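Local structure of erythrocyte membrane protein 1 (Plasmodium falciparum, 2YK0) at residues Cys470-Leu475 with Asp568-Ile573; Asn544-Cys549 with Lys559-Asn564; Leu362-Ile367 with His572-Val577. The protein is an adhesin that probably binds host cell surface receptors, this chain being its N-terminal NTS-DBL1-alpha and CIDR-gamma double domain. The protein carries 8 engineered substitutions. One frame throughout, in Å; residues are numbered along the deposited sequence.

In the fold
All three contacts gather at one end of the chain around a four-stranded antiparallel sheet. Contact 2 lies on its central hairpin, strands 542-552 and 555-560, while contacts 1 and 3 both use the neighbouring strand 572-574, which runs into helix 575-601. Centre to centre, contacts 1 and 3 are about 10 Å apart, contacts 1 and 2 about 12 Å, and contacts 2 and 3 about 16 Å. In chain order 362-367 comes first, then 470-475, the hairpin, and finally 568-577, so contact 2 is nested inside the loops closed by the other two. Contacts 1 and 3 thus bring a DBL loop, and a loop disulfide-bonded to the DBL part, against what is probably the CIDR-gamma sheet and its following helix.

Contact 1: residues Cys470-Leu475 with Asp568-Ile573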
# COMPACT_ATOMS: atom_id res chain seq x y z
N CYS A 470 -1.61 -7.85 18.27
CA CYS A 470 -1.13 -6.54 18.73
C CYS A 470 -1.95 -5.88 19.85
O CYS A 470 -1.96 -4.65 20.00
CB CYS A 470 -0.92 -5.61 17.54
SG CYS A 470 0.29 -6.24 16.35
N LYS A 471 -2.62 -6.72 20.65
CA LYS A 471 -3.42 -6.32 21.80
C LYS A 471 -2.53 -6.29 23.04
O LYS A 471 -1.57 -7.07 23.12
CB LYS A 471 -4.54 -7.35 22.02
CG LYS A 471 -5.76 -7.12 21.16
CD LYS A 471 -7.00 -7.81 21.74
CE LYS A 471 -7.00 -9.32 21.63
NZ LYS A 471 -8.21 -9.90 22.27
N THR A 472 -2.86 -5.44 24.04
CA THR A 472 -2.14 -5.33 25.31
C THR A 472 -2.10 -6.69 26.05
O THR A 472 -2.93 -7.56 25.77
CB THR A 472 -2.73 -4.21 26.22
OG1 THR A 472 -1.82 -3.95 27.30
CG2 THR A 472 -4.09 -4.58 26.81
N CYS A 473 -1.13 -6.86 26.98
CA CYS A 473 -1.02 -8.08 27.77
C CYS A 473 -2.24 -8.21 28.65
O CYS A 473 -2.65 -7.21 29.24
CB CYS A 473 0.24 -8.06 28.64
SG CYS A 473 1.78 -8.40 27.75
N PRO A 474 -2.77 -9.44 28.84
CA PRO A 474 -3.84 -9.61 29.83
C PRO A 474 -3.24 -9.14 31.16
O PRO A 474 -2.16 -9.61 31.50
CB PRO A 474 -4.08 -11.13 29.83
CG PRO A 474 -3.46 -11.63 28.60
CD PRO A 474 -2.34 -10.73 28.27
N LEU A 475 -3.85 -8.12 31.82
CA LEU A 475 -3.30 -7.50 33.05
C LEU A 475 -2.58 -8.40 34.06
O LEU A 475 -1.54 -8.00 34.59
CB LEU A 475 -4.25 -6.50 33.74
CG LEU A 475 -5.55 -7.05 34.29
CD1 LEU A 475 -5.84 -6.47 35.65
CD2 LEU A 475 -6.71 -6.80 33.31
N ASP A 568 -11.89 0.30 18.86
CA ASP A 568 -10.88 0.38 19.93
C ASP A 568 -10.32 -1.02 20.15
O ASP A 568 -11.08 -1.99 20.12
CB ASP A 568 -11.49 0.92 21.24
CG ASP A 568 -12.22 2.25 21.11
OD1 ASP A 568 -11.55 3.27 20.82
OD2 ASP A 568 -13.44 2.29 21.36
N ILE A 569 -9.01 -1.12 20.36
CA ILE A 569 -8.32 -2.42 20.50
C ILE A 569 -8.63 -3.15 21.81
O ILE A 569 -9.08 -4.30 21.77
CB ILE A 569 -6.78 -2.34 20.23
CG1 ILE A 569 -6.35 -1.09 19.43
CG2 ILE A 569 -6.27 -3.62 19.59
CD1 ILE A 569 -5.95 0.15 20.29
N ASP A 570 -8.38 -2.47 22.95
CA ASP A 570 -8.49 -3.03 24.30
C ASP A 570 -9.40 -2.22 25.21
O ASP A 570 -9.36 -0.98 25.18
CB ASP A 570 -7.09 -3.12 24.95
CG ASP A 570 -5.96 -3.48 24.00
OD1 ASP A 570 -5.75 -4.69 23.76
OD2 ASP A 570 -5.26 -2.55 23.51
N LYS A 571 -10.17 -2.92 26.06
CA LYS A 571 -11.08 -2.29 27.02
C LYS A 571 -10.32 -1.79 28.26
O LYS A 571 -10.61 -0.70 28.75
CB LYS A 571 -12.20 -3.26 27.40
CG LYS A 571 -13.33 -2.66 28.25
CD LYS A 571 -14.64 -3.49 28.22
CE LYS A 571 -14.56 -4.90 28.79
NZ LYS A 571 -14.12 -5.91 27.78
N HIS A 572 -9.35 -2.60 28.75
CA HIS A 572 -8.50 -2.28 29.90
C HIS A 572 -7.01 -2.28 29.51
O HIS A 572 -6.53 -3.20 28.84
CB HIS A 572 -8.70 -3.27 31.06
CG HIS A 572 -10.13 -3.49 31.43
ND1 HIS A 572 -10.86 -2.52 32.10
CD2 HIS A 572 -10.91 -4.58 31.24
CE1 HIS A 572 -12.06 -3.04 32.27
NE2 HIS A 572 -12.14 -4.28 31.78
N ILE A 573 -6.30 -1.22 29.95
CA ILE A 573 -4.86 -1.03 29.76
C ILE A 573 -4.22 -0.59 31.09
O ILE A 573 -4.95 -0.28 32.03
CB ILE A 573 -4.52 -0.08 28.56
CG1 ILE A 573 -4.80 1.41 28.86
CG2 ILE A 573 -5.14 -0.57 27.25
CD1 ILE A 573 -4.32 2.36 27.82
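Asp570 reaches across to the backbone of the 470-475 loop, and its OD1 accepts a hydrogen bond from Thr472 N at 3.0 Å. The N-H points at the oxygen at 147° and comes from above the carboxylate, 43° out of its plane. The same oxygen lies 3.4 Å from Lys471 CB, so the start of the lysine chain runs past the acid while NZ ends up away from the 568-573 segment. One carbon further along, Lys471 CG meets Ile569 CG2 at 3.9 Å, and the two side chains run antiparallel where they pass. Thr472 adds a methyl: with OG1 anti to the backbone N (chi1 -168°), CG2 faces the 568-573 segment, where it sits 3.5 Å from His572 O and 4.2 Å from Ile573 CG2. What meets here is an irregular loop, fixed on either side of Thr472 by disulfides from Cys470 to Cys380 in helix 374-410 and from Cys473 to Cys357, and the approach to strand 572-574, one of the two edge strands of a four-stranded antiparallel sheet. On the sheet side, backbone hydrogen bonds between Lys571 and Leu560 and between Ile573 and Cys558 hold the strand to its neighbour. The buried Asp570 has a stronger polar partner in Arg581 of helix 575-601: a salt bridge to OD2, while OD1 faces the loop; the arginine probably helps keep the carboxylate ionised.

Contact 2: residues Asn544-Cys549 with Lys559-Asn564; sequences NQEWTC and KLNNFN
Thr548 and Lys559 form an antiparallel hydrogen-bonded pair, each satisfying the other's backbone: Thr548 N gives to Lys559 O at 3.0 Å, and Lys559 N gives to Thr548 O at 3.1 Å. Past the intervening non-hydrogen-bonded pair of Trp547 and Leu560, Asn561 N closes on Glu546 O at 2.7 Å. Here the regular pairing ends, as Leu560 to Phe563 form a type I beta turn. The Asn561 side chain points toward strand 542-552, and its OD1 takes two donors: Thr548 OG1 at 2.8 Å, which meets the carbonyl oxygen side-on, and Lys559 NZ at 2.8 Å on a lone pair. That hydroxyl is also hydrogen-bonded to Thr512 OG1 on strand 511-518, and Thr512 OG1 bonds Trp547 O as well. Asn544 ND2, at the other end of the segment, is satisfied by Asp516 and Asp514 of the same strand. Where Trp547 and Leu560 project, the contact is apolar: Leu560 CD1 sits over the six-membered ring, 3.8 Å from its centroid and 13° off the normal. The leucine chain gets there with CG anti to the backbone N (chi1 -166°). Leu578 of helix 575-601 packs against the same tryptophan, and the Cys549-Cys558 disulfide ties the two strands of this beta hairpin nearby. This end of the hairpin has two chemically different faces, a hydrocarbon and indole one turned to the helix and a polar one where a lysine ammonium and a hydroxyl converge on one amide oxygen; together they probably polarise that carbonyl, and the lysine probably sets the orientation of the Asn561 amide.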
# COMPACT_ATOMS: atom_id res chain seq x y z
N ASN A 544 -12.22 10.35 20.47
CA ASN A 544 -12.30 10.78 21.85
C ASN A 544 -12.53 9.57 22.72
O ASN A 544 -13.52 8.86 22.57
CB ASN A 544 -13.37 11.83 22.05
CG ASN A 544 -13.17 12.62 23.31
OD1 ASN A 544 -13.61 12.21 24.38
ND2 ASN A 544 -12.51 13.77 23.21
N GLN A 545 -11.56 9.31 23.60
CA GLN A 545 -11.53 8.18 24.51
C GLN A 545 -11.68 8.65 25.94
O GLN A 545 -10.80 9.33 26.47
CB GLN A 545 -10.20 7.43 24.36
CG GLN A 545 -10.04 6.61 23.09
CD GLN A 545 -8.62 6.12 22.99
OE1 GLN A 545 -7.68 6.89 22.77
NE2 GLN A 545 -8.43 4.83 23.20
N GLU A 546 -12.78 8.28 26.58
CA GLU A 546 -13.00 8.59 27.98
C GLU A 546 -12.50 7.43 28.81
O GLU A 546 -12.93 6.28 28.64
CB GLU A 546 -14.45 9.03 28.31
CG GLU A 546 -15.56 8.43 27.46
CD GLU A 546 -16.81 9.29 27.26
OE1 GLU A 546 -17.09 10.16 28.12
OE2 GLU A 546 -17.50 9.08 26.24
N TRP A 547 -11.50 7.76 29.64
CA TRP A 547 -10.74 6.87 30.50
C TRP A 547 -11.03 7.13 31.93
O TRP A 547 -11.18 8.29 32.34
CB TRP A 547 -9.24 7.15 30.32
CG TRP A 547 -8.69 6.66 29.02
CD1 TRP A 547 -8.30 7.43 27.96
CD2 TRP A 547 -8.51 5.30 28.63
NE1 TRP A 547 -7.91 6.61 26.92
CE2 TRP A 547 -8.02 5.30 27.31
CE3 TRP A 547 -8.71 4.07 29.28
CZ2 TRP A 547 -7.71 4.12 26.64
CZ3 TRP A 547 -8.43 2.90 28.59
CH2 TRP A 547 -7.93 2.93 27.30
N THR A 548 -11.02 6.03 32.71
CA THR A 548 -11.09 6.06 34.16
C THR A 548 -9.90 5.29 34.70
O THR A 548 -9.86 4.05 34.63
CB THR A 548 -12.45 5.67 34.76
OG1 THR A 548 -13.51 5.97 33.85
CG2 THR A 548 -12.69 6.38 36.09
N CYS A 549 -8.89 6.03 35.17
CA CYS A 549 -7.68 5.46 35.73
C CYS A 549 -7.74 5.38 37.24
O CYS A 549 -8.02 6.39 37.91
CB CYS A 549 -6.45 6.21 35.24
SG CYS A 549 -6.19 6.07 33.46
N LYS A 559 -9.69 2.02 32.34
CA LYS A 559 -10.83 1.45 31.63
C LYS A 559 -11.31 2.45 30.62
O LYS A 559 -11.35 3.66 30.90
CB LYS A 559 -11.97 1.06 32.59
CG LYS A 559 -13.21 0.47 31.91
CD LYS A 559 -14.44 0.37 32.84
CE LYS A 559 -15.16 1.68 33.16
NZ LYS A 559 -16.09 2.13 32.08
N LEU A 560 -11.64 1.95 29.43
CA LEU A 560 -12.18 2.75 28.35
C LEU A 560 -13.68 2.74 28.52
O LEU A 560 -14.34 1.70 28.34
CB LEU A 560 -11.74 2.22 26.97
CG LEU A 560 -11.95 3.15 25.78
CD1 LEU A 560 -11.41 4.54 26.05
CD2 LEU A 560 -11.29 2.59 24.56
N ASN A 561 -14.22 3.90 28.95
CA ASN A 561 -15.63 4.08 29.21
C ASN A 561 -16.48 3.85 27.97
O ASN A 561 -17.35 2.97 27.97
CB ASN A 561 -15.87 5.45 29.81
CG ASN A 561 -15.16 5.63 31.12
OD1 ASN A 561 -15.22 4.76 32.01
ND2 ASN A 561 -14.52 6.77 31.29
N ASN A 562 -16.17 4.61 26.89
CA ASN A 562 -16.81 4.57 25.57
C ASN A 562 -16.21 3.47 24.68
O ASN A 562 -16.04 3.67 23.47
CB ASN A 562 -16.68 5.95 24.92
CG ASN A 562 -15.29 6.33 24.46
OD1 ASN A 562 -15.07 6.61 23.30
ND2 ASN A 562 -14.32 6.27 25.33
N PHE A 563 -15.90 2.30 25.25
CA PHE A 563 -15.28 1.21 24.51
C PHE A 563 -16.15 0.59 23.42
O PHE A 563 -17.29 0.21 23.68
CB PHE A 563 -14.74 0.14 25.46
CG PHE A 563 -14.31 -1.15 24.80
CD1 PHE A 563 -13.12 -1.22 24.08
CD2 PHE A 563 -15.12 -2.28 24.85
CE1 PHE A 563 -12.73 -2.41 23.46
CE2 PHE A 563 -14.73 -3.47 24.24
CZ PHE A 563 -13.54 -3.53 23.54
N ASN A 564 -15.57 0.45 22.22
CA ASN A 564 -16.20 -0.18 21.06
C ASN A 564 -15.18 -1.14 20.47
O ASN A 564 -14.15 -0.68 19.96
CB ASN A 564 -16.62 0.89 20.03
CG ASN A 564 -17.34 0.35 18.81
OD1 ASN A 564 -17.96 -0.73 18.82
ND2 ASN A 564 -17.28 1.11 17.73

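Contact 3: residues Leu362-Ile367 with His572-Val577; sequences LAHNQI and HITFKV. Engineered in segment 362-367: Ala363 (natural residue Ser).
Thr574 OG1 is gripped from two directions: it donates to His364 O at 2.7 Å and accepts from Val577 N at 3.0 Å, the latter with an N-H...O angle of 159°. Its approach to the histidine carbonyl is from above the carbonyl plane, by 37°. With chi1 at 77° the hydroxyl lies between the backbone N and the carbonyl carbon, and the methyl is left to cover the His364 ring. CG2 stands over the face, 3.6 Å from the ring centroid, in a CH-pi contact, while Leu362 CD2 lies over the opposite face. Alongside, the buried Lys576 winds over the loop backbone: its CB is 3.3 Å from His364 O and its CG 3.5 Å from Ile367 CA. Bends further along the chain carry NZ to Val369 O, which accepts a hydrogen bond from it. Ile367 packs beyond the lysine onto Leu579, and also onto Phe636 of helix 611-636. Thr574 is thus a classic threonine N-cap, its hydroxyl taking up an amide of the first turn of helix 575-601 while joining that helix start to a loop of the Duffy-binding-like C-terminal subdomain.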
# COMPACT_ATOMS: atom_id res chain seq x y z
N LEU A 362 5.48 -8.62 35.96
CA LEU A 362 5.12 -7.91 34.72
C LEU A 362 5.55 -6.46 34.60
O LEU A 362 5.17 -5.61 35.41
CB LEU A 362 3.62 -8.04 34.44
CG LEU A 362 3.21 -9.30 33.72
CD1 LEU A 362 1.89 -9.80 34.24
CD2 LEU A 362 3.13 -9.05 32.22
N ALA A 363 6.31 -6.17 33.53
CA ALA A 363 6.86 -4.85 33.20
C ALA A 363 5.82 -3.80 32.81
O ALA A 363 6.14 -2.61 32.90
CB ALA A 363 7.89 -4.99 32.10
N HIS A 364 4.60 -4.22 32.35
CA HIS A 364 3.55 -3.30 31.90
C HIS A 364 2.95 -2.35 32.96
O HIS A 364 2.42 -1.30 32.59
CB HIS A 364 2.50 -3.96 30.97
CG HIS A 364 1.48 -4.86 31.62
ND1 HIS A 364 1.38 -5.00 32.99
CD2 HIS A 364 0.52 -5.61 31.04
CE1 HIS A 364 0.37 -5.84 33.19
NE2 HIS A 364 -0.17 -6.24 32.05
N ASN A 365 3.04 -2.71 34.26
CA ASN A 365 2.54 -1.85 35.34
C ASN A 365 3.71 -1.18 36.08
O ASN A 365 3.51 -0.40 37.02
CB ASN A 365 1.59 -2.60 36.30
CG ASN A 365 2.05 -3.98 36.61
OD1 ASN A 365 3.00 -4.20 37.36
ND2 ASN A 365 1.42 -4.95 35.98
N GLN A 366 4.91 -1.47 35.62
CA GLN A 366 6.09 -0.86 36.20
C GLN A 366 6.55 0.25 35.27
O GLN A 366 7.35 0.06 34.36
CB GLN A 366 7.18 -1.91 36.49
CG GLN A 366 6.80 -3.01 37.48
CD GLN A 366 7.87 -4.08 37.48
OE1 GLN A 366 7.69 -5.18 36.94
NE2 GLN A 366 9.02 -3.76 38.05
N ILE A 367 5.94 1.39 35.46
CA ILE A 367 6.11 2.62 34.70
C ILE A 367 7.55 3.06 34.34
O ILE A 367 7.80 3.48 33.20
CB ILE A 367 5.25 3.74 35.35
CG1 ILE A 367 5.63 5.18 34.87
CG2 ILE A 367 5.12 3.60 36.89
CD1 ILE A 367 4.43 5.82 34.20
N HIS A 572 -9.35 -2.60 28.75
CA HIS A 572 -8.50 -2.28 29.90
C HIS A 572 -7.01 -2.28 29.51
O HIS A 572 -6.53 -3.20 28.84
CB HIS A 572 -8.70 -3.27 31.06
CG HIS A 572 -10.13 -3.49 31.43
ND1 HIS A 572 -10.86 -2.52 32.10
CD2 HIS A 572 -10.91 -4.58 31.24
CE1 HIS A 572 -12.06 -3.04 32.27
NE2 HIS A 572 -12.14 -4.28 31.78
N ILE A 573 -6.30 -1.22 29.95
CA ILE A 573 -4.86 -1.03 29.76
C ILE A 573 -4.22 -0.59 31.09
O ILE A 573 -4.95 -0.28 32.03
CB ILE A 573 -4.52 -0.08 28.56
CG1 ILE A 573 -4.80 1.41 28.86
CG2 ILE A 573 -5.14 -0.57 27.25
CD1 ILE A 573 -4.32 2.36 27.82
N THR A 574 -2.89 -0.56 31.20
CA THR A 574 -2.24 -0.10 32.43
C THR A 574 -2.04 1.41 32.28
O THR A 574 -2.10 1.91 31.16
CB THR A 574 -0.89 -0.81 32.68
OG1 THR A 574 0.11 -0.25 31.82
CG2 THR A 574 -0.96 -2.35 32.55
N PHE A 575 -1.77 2.13 33.37
CA PHE A 575 -1.53 3.56 33.16
C PHE A 575 -0.26 3.80 32.32
O PHE A 575 -0.26 4.67 31.45
CB PHE A 575 -1.58 4.37 34.47
CG PHE A 575 -1.31 5.85 34.29
CD1 PHE A 575 -2.14 6.64 33.51
CD2 PHE A 575 -0.24 6.46 34.93
CE1 PHE A 575 -1.88 8.01 33.33
CE2 PHE A 575 0.02 7.82 34.75
CZ PHE A 575 -0.79 8.58 33.95
N LYS A 576 0.78 2.94 32.52
CA LYS A 576 2.07 2.99 31.81
C LYS A 576 1.84 2.86 30.30
O LYS A 576 2.44 3.60 29.52
CB LYS A 576 3.04 1.91 32.35
CG LYS A 576 4.43 1.89 31.69
CD LYS A 576 4.71 0.60 30.90
CE LYS A 576 5.98 -0.12 31.32
NZ LYS A 576 7.21 0.53 30.83
N VAL A 577 0.95 1.93 29.91
CA VAL A 577 0.59 1.69 28.50
C VAL A 577 -0.07 2.96 27.93
O VAL A 577 0.23 3.35 26.79
CB VAL A 577 -0.31 0.42 28.37
CG1 VAL A 577 -0.91 0.29 26.98
CG2 VAL A 577 0.48 -0.84 28.73